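Local coordinates for conserved hypothetical protein (PDB 2A1V), which is of unknown function but belongs to the YjbR family, folding as a single antiparallel sheet backed by helices, at residues 27-36 / 47-55. Sequence-based numbering, arbitrary orientation.
Sequences FPFDDETLVF and YALTDITQD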
ATOM      1  N   PHE A  27      -2.365   3.822  14.349  1.00 17.22           N
ATOM      2  CA  PHE A  27      -1.837   5.178  14.295  1.00 18.46           C
ATOM      3  C   PHE A  27      -0.602   5.222  15.232  1.00 19.07           C
ATOM      4  O   PHE A  27      -0.710   5.666  16.356  1.00 17.52           O
ATOM      5  CB  PHE A  27      -2.896   6.182  14.794  1.00 18.26           C
ATOM      6  CG  PHE A  27      -4.020   6.441  13.833  1.00 17.40           C
ATOM      7  CD1 PHE A  27      -3.925   7.438  12.885  1.00 15.99           C
ATOM      8  CD2 PHE A  27      -5.179   5.707  13.898  1.00 17.74           C
ATOM      9  CE1 PHE A  27      -4.972   7.715  12.024  1.00 15.91           C
ATOM     10  CE2 PHE A  27      -6.246   5.964  13.014  1.00 18.27           C
ATOM     11  CZ  PHE A  27      -6.143   6.971  12.095  1.00 18.09           C
ATOM     12  N   PRO A  28       0.548   4.657  14.796  1.00 19.64           N
ATOM     13  CA  PRO A  28       1.707   4.529  15.703  1.00 19.78           C
ATOM     14  C   PRO A  28       2.547   5.815  15.909  1.00 20.15           C
ATOM     15  O   PRO A  28       3.507   5.818  16.686  1.00 19.84           O
ATOM     16  CB  PRO A  28       2.566   3.445  15.013  1.00 19.94           C
ATOM     17  CG  PRO A  28       2.249   3.619  13.547  1.00 18.77           C
ATOM     18  CD  PRO A  28       0.839   4.125  13.444  1.00 18.81           C
ATOM     19  N   PHE A  29       2.206   6.870  15.191  1.00 21.08           N
ATOM     20  CA  PHE A  29       2.844   8.165  15.331  1.00 21.82           C
ATOM     21  C   PHE A  29       1.981   9.039  16.256  1.00 22.79           C
ATOM     22  O   PHE A  29       0.970   8.583  16.801  1.00 23.30           O
ATOM     23  CB  PHE A  29       3.072   8.720  13.922  1.00 23.51           C
ATOM     24  CG  PHE A  29       3.787   7.713  13.009  1.00 24.29           C
ATOM     25  CD1 PHE A  29       4.944   7.076  13.442  1.00 27.78           C
ATOM     26  CD2 PHE A  29       3.244   7.305  11.809  1.00 25.82           C
ATOM     27  CE1 PHE A  29       5.599   6.109  12.635  1.00 28.91           C
ATOM     28  CE2 PHE A  29       3.897   6.368  10.995  1.00 26.65           C
ATOM     29  CZ  PHE A  29       5.063   5.765  11.411  1.00 26.59           C
ATOM     30  N   ASP A  30       2.391  10.270  16.491  1.00 24.04           N
ATOM     31  CA  ASP A  30       1.558  11.226  17.252  1.00 23.66           C
ATOM     32  C   ASP A  30       0.573  11.987  16.401  1.00 23.27           C
ATOM     33  O   ASP A  30      -0.391  12.529  16.928  1.00 23.12           O
ATOM     34  CB  ASP A  30       2.418  12.185  18.053  1.00 24.86           C
ATOM     35  CG  ASP A  30       2.894  11.551  19.321  1.00 27.46           C
ATOM     36  OD1 ASP A  30       2.022  10.977  20.066  1.00 28.05           O
ATOM     37  OD2 ASP A  30       4.128  11.572  19.527  1.00 29.37           O
ATOM     38  N   ASP A  31       0.768  11.948  15.086  1.00 22.49           N
ATOM     39  CA  ASP A  31      -0.154  12.587  14.152  1.00 21.99           C
ATOM     40  C   ASP A  31      -1.268  11.645  13.623  1.00 21.55           C
ATOM     41  O   ASP A  31      -1.512  10.534  14.202  1.00 22.33           O
ATOM     42  CB  ASP A  31       0.636  13.259  13.025  1.00 22.32           C
ATOM     43  CG  ASP A  31       1.373  12.250  12.053  1.00 22.59           C
ATOM     44  OD1 ASP A  31       1.266  11.019  12.130  1.00 19.27           O
ATOM     45  OD2 ASP A  31       2.099  12.746  11.173  1.00 24.57           O
ATOM     46  N   GLU A  32      -1.958  12.111  12.565  1.00 20.26           N
ATOM     47  CA  GLU A  32      -3.046  11.388  11.951  1.00 19.71           C
ATOM     48  C   GLU A  32      -2.576  10.440  10.856  1.00 19.14           C
ATOM     49  O   GLU A  32      -3.327  10.137   9.939  1.00 18.19           O
ATOM     50  CB  GLU A  32      -4.117  12.350  11.397  1.00 20.74           C
ATOM     51  CG  GLU A  32      -4.326  13.709  12.136  1.00 21.41           C
ATOM     52  CD  GLU A  32      -4.555  13.626  13.653  1.00 20.52           C
ATOM     53  OE1 GLU A  32      -4.593  12.537  14.254  1.00 21.39           O
ATOM     54  OE2 GLU A  32      -4.630  14.707  14.275  1.00 20.76           O
ATOM     55  N   THR A  33      -1.326   9.976  10.928  1.00 18.63           N
ATOM     56  CA  THR A  33      -0.856   8.946  10.000  1.00 18.57           C
ATOM     57  C   THR A  33      -1.447   7.523  10.308  1.00 18.01           C
ATOM     58  O   THR A  33      -1.088   6.821  11.258  1.00 16.48           O
ATOM     59  CB  THR A  33       0.689   8.945   9.914  1.00 18.59           C
ATOM     60  OG1 THR A  33       1.167  10.283   9.620  1.00 19.90           O
ATOM     61  CG2 THR A  33       1.160   7.977   8.767  1.00 19.25           C
ATOM     62  N   LEU A  34      -2.405   7.151   9.484  1.00 18.80           N
ATOM     63  CA  LEU A  34      -2.940   5.809   9.423  1.00 18.65           C
ATOM     64  C   LEU A  34      -1.939   4.847   8.743  1.00 17.99           C
ATOM     65  O   LEU A  34      -1.460   5.084   7.629  1.00 16.30           O
ATOM     66  CB  LEU A  34      -4.249   5.829   8.651  1.00 18.66           C
ATOM     67  CG  LEU A  34      -5.045   4.528   8.545  1.00 19.65           C
ATOM     68  CD1 LEU A  34      -5.491   3.920   9.934  1.00 20.30           C
ATOM     69  CD2 LEU A  34      -6.248   4.796   7.658  1.00 20.18           C
ATOM     70  N   VAL A  35      -1.644   3.763   9.452  1.00 17.83           N
ATOM     71  CA  VAL A  35      -0.682   2.756   9.012  1.00 17.02           C
ATOM     72  C   VAL A  35      -1.368   1.388   8.906  1.00 16.22           C
ATOM     73  O   VAL A  35      -2.038   0.929   9.815  1.00 15.45           O
ATOM     74  CB  VAL A  35       0.521   2.700   9.961  1.00 17.05           C
ATOM     75  CG1 VAL A  35       1.599   1.763   9.421  1.00 17.71           C
ATOM     76  CG2 VAL A  35       1.123   4.092  10.181  1.00 17.14           C
ATOM     77  N   PHE A  36      -1.240   0.788   7.740  1.00 16.29           N
ATOM     78  CA  PHE A  36      -1.705  -0.572   7.487  1.00 16.15           C
ATOM     79  C   PHE A  36      -0.519  -1.501   7.592  1.00 15.65           C
ATOM     80  O   PHE A  36       0.518  -1.305   6.935  1.00 15.39           O
ATOM     81  CB  PHE A  36      -2.368  -0.710   6.115  1.00 16.07           C
ATOM     82  CG  PHE A  36      -3.515   0.217   5.906  1.00 18.06           C
ATOM     83  CD1 PHE A  36      -3.311   1.494   5.397  1.00 16.57           C
ATOM     84  CD2 PHE A  36      -4.814  -0.202   6.194  1.00 17.68           C
ATOM     85  CE1 PHE A  36      -4.377   2.374   5.197  1.00 16.77           C
ATOM     86  CE2 PHE A  36      -5.899   0.642   5.967  1.00 18.10           C
ATOM     87  CZ  PHE A  36      -5.687   1.935   5.478  1.00 18.62           C
ATOM     88  N   TYR A  47       2.762  -1.796   5.202  1.00 17.37           N
ATOM     89  CA  TYR A  47       2.727  -1.868   3.760  1.00 17.46           C
ATOM     90  C   TYR A  47       2.042  -0.674   3.093  1.00 16.92           C
ATOM     91  O   TYR A  47       2.092  -0.574   1.872  1.00 17.06           O
ATOM     92  CB  TYR A  47       2.085  -3.202   3.300  1.00 16.87           C
ATOM     93  CG  TYR A  47       0.602  -3.327   3.540  1.00 17.95           C
ATOM     94  CD1 TYR A  47      -0.321  -2.827   2.619  1.00 17.18           C
ATOM     95  CD2 TYR A  47       0.103  -3.935   4.713  1.00 16.86           C
ATOM     96  CE1 TYR A  47      -1.688  -2.931   2.854  1.00 16.15           C
ATOM     97  CE2 TYR A  47      -1.253  -4.029   4.948  1.00 15.46           C
ATOM     98  CZ  TYR A  47      -2.148  -3.547   4.010  1.00 15.76           C
ATOM     99  OH  TYR A  47      -3.506  -3.650   4.232  1.00 15.78           O
ATOM    100  N   ALA A  48       1.336   0.162   3.854  1.00 16.19           N
ATOM    101  CA  ALA A  48       0.757   1.391   3.305  1.00 16.55           C
ATOM    102  C   ALA A  48       0.560   2.404   4.430  1.00 16.79           C
ATOM    103  O   ALA A  48       0.329   2.014   5.570  1.00 16.67           O
ATOM    104  CB  ALA A  48      -0.509   1.126   2.644  1.00 15.97           C
ATOM    105  N   LEU A  49       0.693   3.692   4.122  1.00 16.42           N
ATOM    106  CA  LEU A  49       0.461   4.738   5.115  1.00 18.52           C
ATOM    107  C   LEU A  49      -0.172   5.962   4.446  1.00 17.93           C
ATOM    108  O   LEU A  49       0.148   6.292   3.276  1.00 17.86           O
ATOM    109  CB  LEU A  49       1.767   5.224   5.763  1.00 19.38           C
ATOM    110  CG  LEU A  49       2.909   4.390   6.288  1.00 22.89           C
ATOM    111  CD1 LEU A  49       3.627   3.595   5.166  1.00 24.64           C
ATOM    112  CD2 LEU A  49       3.850   5.410   6.988  1.00 22.14           C
ATOM    113  N   THR A  50      -1.005   6.673   5.186  1.00 18.02           N
ATOM    114  CA  THR A  50      -1.498   7.973   4.693  1.00 19.04           C
ATOM    115  C   THR A  50      -1.853   8.883   5.858  1.00 19.26           C
ATOM    116  O   THR A  50      -2.279   8.393   6.897  1.00 20.40           O
ATOM    117  CB  THR A  50      -2.750   7.819   3.741  1.00 19.51           C
ATOM    118  OG1 THR A  50      -3.012   9.054   3.007  1.00 19.29           O
ATOM    119  CG2 THR A  50      -3.958   7.372   4.536  1.00 19.02           C
ATOM    120  N   ASP A  51      -1.695  10.193   5.671  1.00 18.83           N
ATOM    121  CA  ASP A  51      -2.021  11.185   6.685  1.00 18.39           C
ATOM    122  C   ASP A  51      -3.434  11.660   6.370  1.00 18.40           C
ATOM    123  O   ASP A  51      -3.693  12.353   5.355  1.00 17.05           O
ATOM    124  CB  ASP A  51      -0.990  12.313   6.688  1.00 18.16           C
ATOM    125  CG  ASP A  51      -1.311  13.416   7.676  1.00 19.74           C
ATOM    126  OD1 ASP A  51      -2.377  13.395   8.373  1.00 21.05           O
ATOM    127  OD2 ASP A  51      -0.476  14.342   7.728  1.00 23.77           O
ATOM    128  N   ILE A  52      -4.355  11.243   7.234  1.00 19.53           N
ATOM    129  CA  ILE A  52      -5.793  11.387   6.987  1.00 19.54           C
ATOM    130  C   ILE A  52      -6.321  12.790   7.131  1.00 19.42           C
ATOM    131  O   ILE A  52      -7.441  13.051   6.727  1.00 18.19           O
ATOM    132  CB  ILE A  52      -6.660  10.399   7.820  1.00 20.42           C
ATOM    133  CG1 ILE A  52      -6.736  10.750   9.311  1.00 20.65           C
ATOM    134  CG2 ILE A  52      -6.187   8.965   7.611  1.00 20.48           C
ATOM    135  CD1 ILE A  52      -7.976  10.069  10.012  1.00 20.96           C
ATOM    136  N   THR A  53      -5.522  13.717   7.671  1.00 20.07           N
ATOM    137  CA  THR A  53      -5.924  15.120   7.693  1.00 20.70           C
ATOM    138  C   THR A  53      -5.589  15.937   6.410  1.00 21.41           C
ATOM    139  O   THR A  53      -5.941  17.128   6.334  1.00 21.36           O
ATOM    140  CB  THR A  53      -5.376  15.894   8.936  1.00 20.36           C
ATOM    141  OG1 THR A  53      -6.049  17.162   9.034  1.00 22.10           O
ATOM    142  CG2 THR A  53      -3.920  16.143   8.823  1.00 21.22           C
ATOM    143  N   GLN A  54      -4.900  15.335   5.445  1.00 20.88           N
ATOM    144  CA  GLN A  54      -4.576  16.011   4.179  1.00 21.37           C
ATOM    145  C   GLN A  54      -5.580  15.695   3.052  1.00 21.78           C
ATOM    146  O   GLN A  54      -5.931  14.521   2.796  1.00 19.83           O
ATOM    147  CB  GLN A  54      -3.198  15.579   3.692  1.00 21.06           C
ATOM    148  CG  GLN A  54      -2.032  15.913   4.586  1.00 21.85           C
ATOM    149  CD  GLN A  54      -0.671  15.493   3.979  1.00 23.14           C
ATOM    150  OE1 GLN A  54      -0.442  14.305   3.614  1.00 21.18           O
ATOM    151  NE2 GLN A  54       0.249  16.469   3.897  1.00 23.20           N
ATOM    152  N   ASP A  55      -5.999  16.741   2.356  1.00 23.18           N
ATOM    153  CA  ASP A  55      -6.843  16.627   1.167  1.00 23.27           C
ATOM    154  C   ASP A  55      -6.145  17.400   0.032  1.00 22.56           C
ATOM    155  O   ASP A  55      -5.967  18.589   0.147  1.00 23.21           O
ATOM    156  CB  ASP A  55      -8.207  17.212   1.518  1.00 24.28           C
ATOM    157  CG  ASP A  55      -9.226  17.153   0.381  1.00 27.72           C
ATOM    158  OD1 ASP A  55      -9.002  16.583  -0.720  1.00 31.99           O
ATOM    159  OD2 ASP A  55     -10.299  17.758   0.611  1.00 38.37           O
TER
HETATM  160  O   HOH W   1      -1.372  14.568  10.728  1.00 30.40           O
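Phe36 sets its CB over one face of the Tyr47 ring, a CH-pi contact whose closest approach is 3.5 Å, from Phe36 CB to Tyr47 CZ. Tyr47 gets there because its CG stands between the backbone N and the carbonyl carbon (chi1 71°), which swings the ring over Phe36 CB and alongside the Phe36 carbonyl. Its hydroxyl is hydrogen-bonded to Ser23 OG, and the Tyr47 and Tyr112 rings meet edge-to-face. With an alanine in place of Tyr47, Phe36 CB would probably lose the ring that covers it and Ser23 OG would be left without this partner. The Phe36 ring turns its edge to Ala48, whose O lies in the ring plane and whose CB is 3.9 Å from Phe36 CD1. Tyr47 and Ala48 thus both sit opposite Phe36, a classic beta bulge in the hairpin of strands 33-38 and 43-51, which lies within the antiparallel sheet. The Phe36 backbone is hydrogen-bonded to both: its N donates to Ala48 O, and its O accepts from Tyr47 N. Phe36, Leu34 and Thr50 share a sheet face that packs against helix 10-17. On the other face Val35 CG2 lies 4.3 Å from Leu49 CG, while Leu49 CD2 comes to the Phe29 ring at its edge, 4.1 Å from Phe29 CE2. Where strand 43-51 ends and strand 33-38 begins, Ile52 N donates to Glu32 O almost straight (173°) but from above the carbonyl plane. Ile52 divides its branches: CG2 packs on Leu34 CB at 3.8 Å, and CD1 touches the edge of the Phe27 ring. Two Asx turns shape the neighbouring loops. Asp31 OD1 takes both Thr33 N and Thr33 OG1 on one face of its carboxylate, whereas Asp51 OD1 receives Thr53 N and a water that also accepts from Glu32 N.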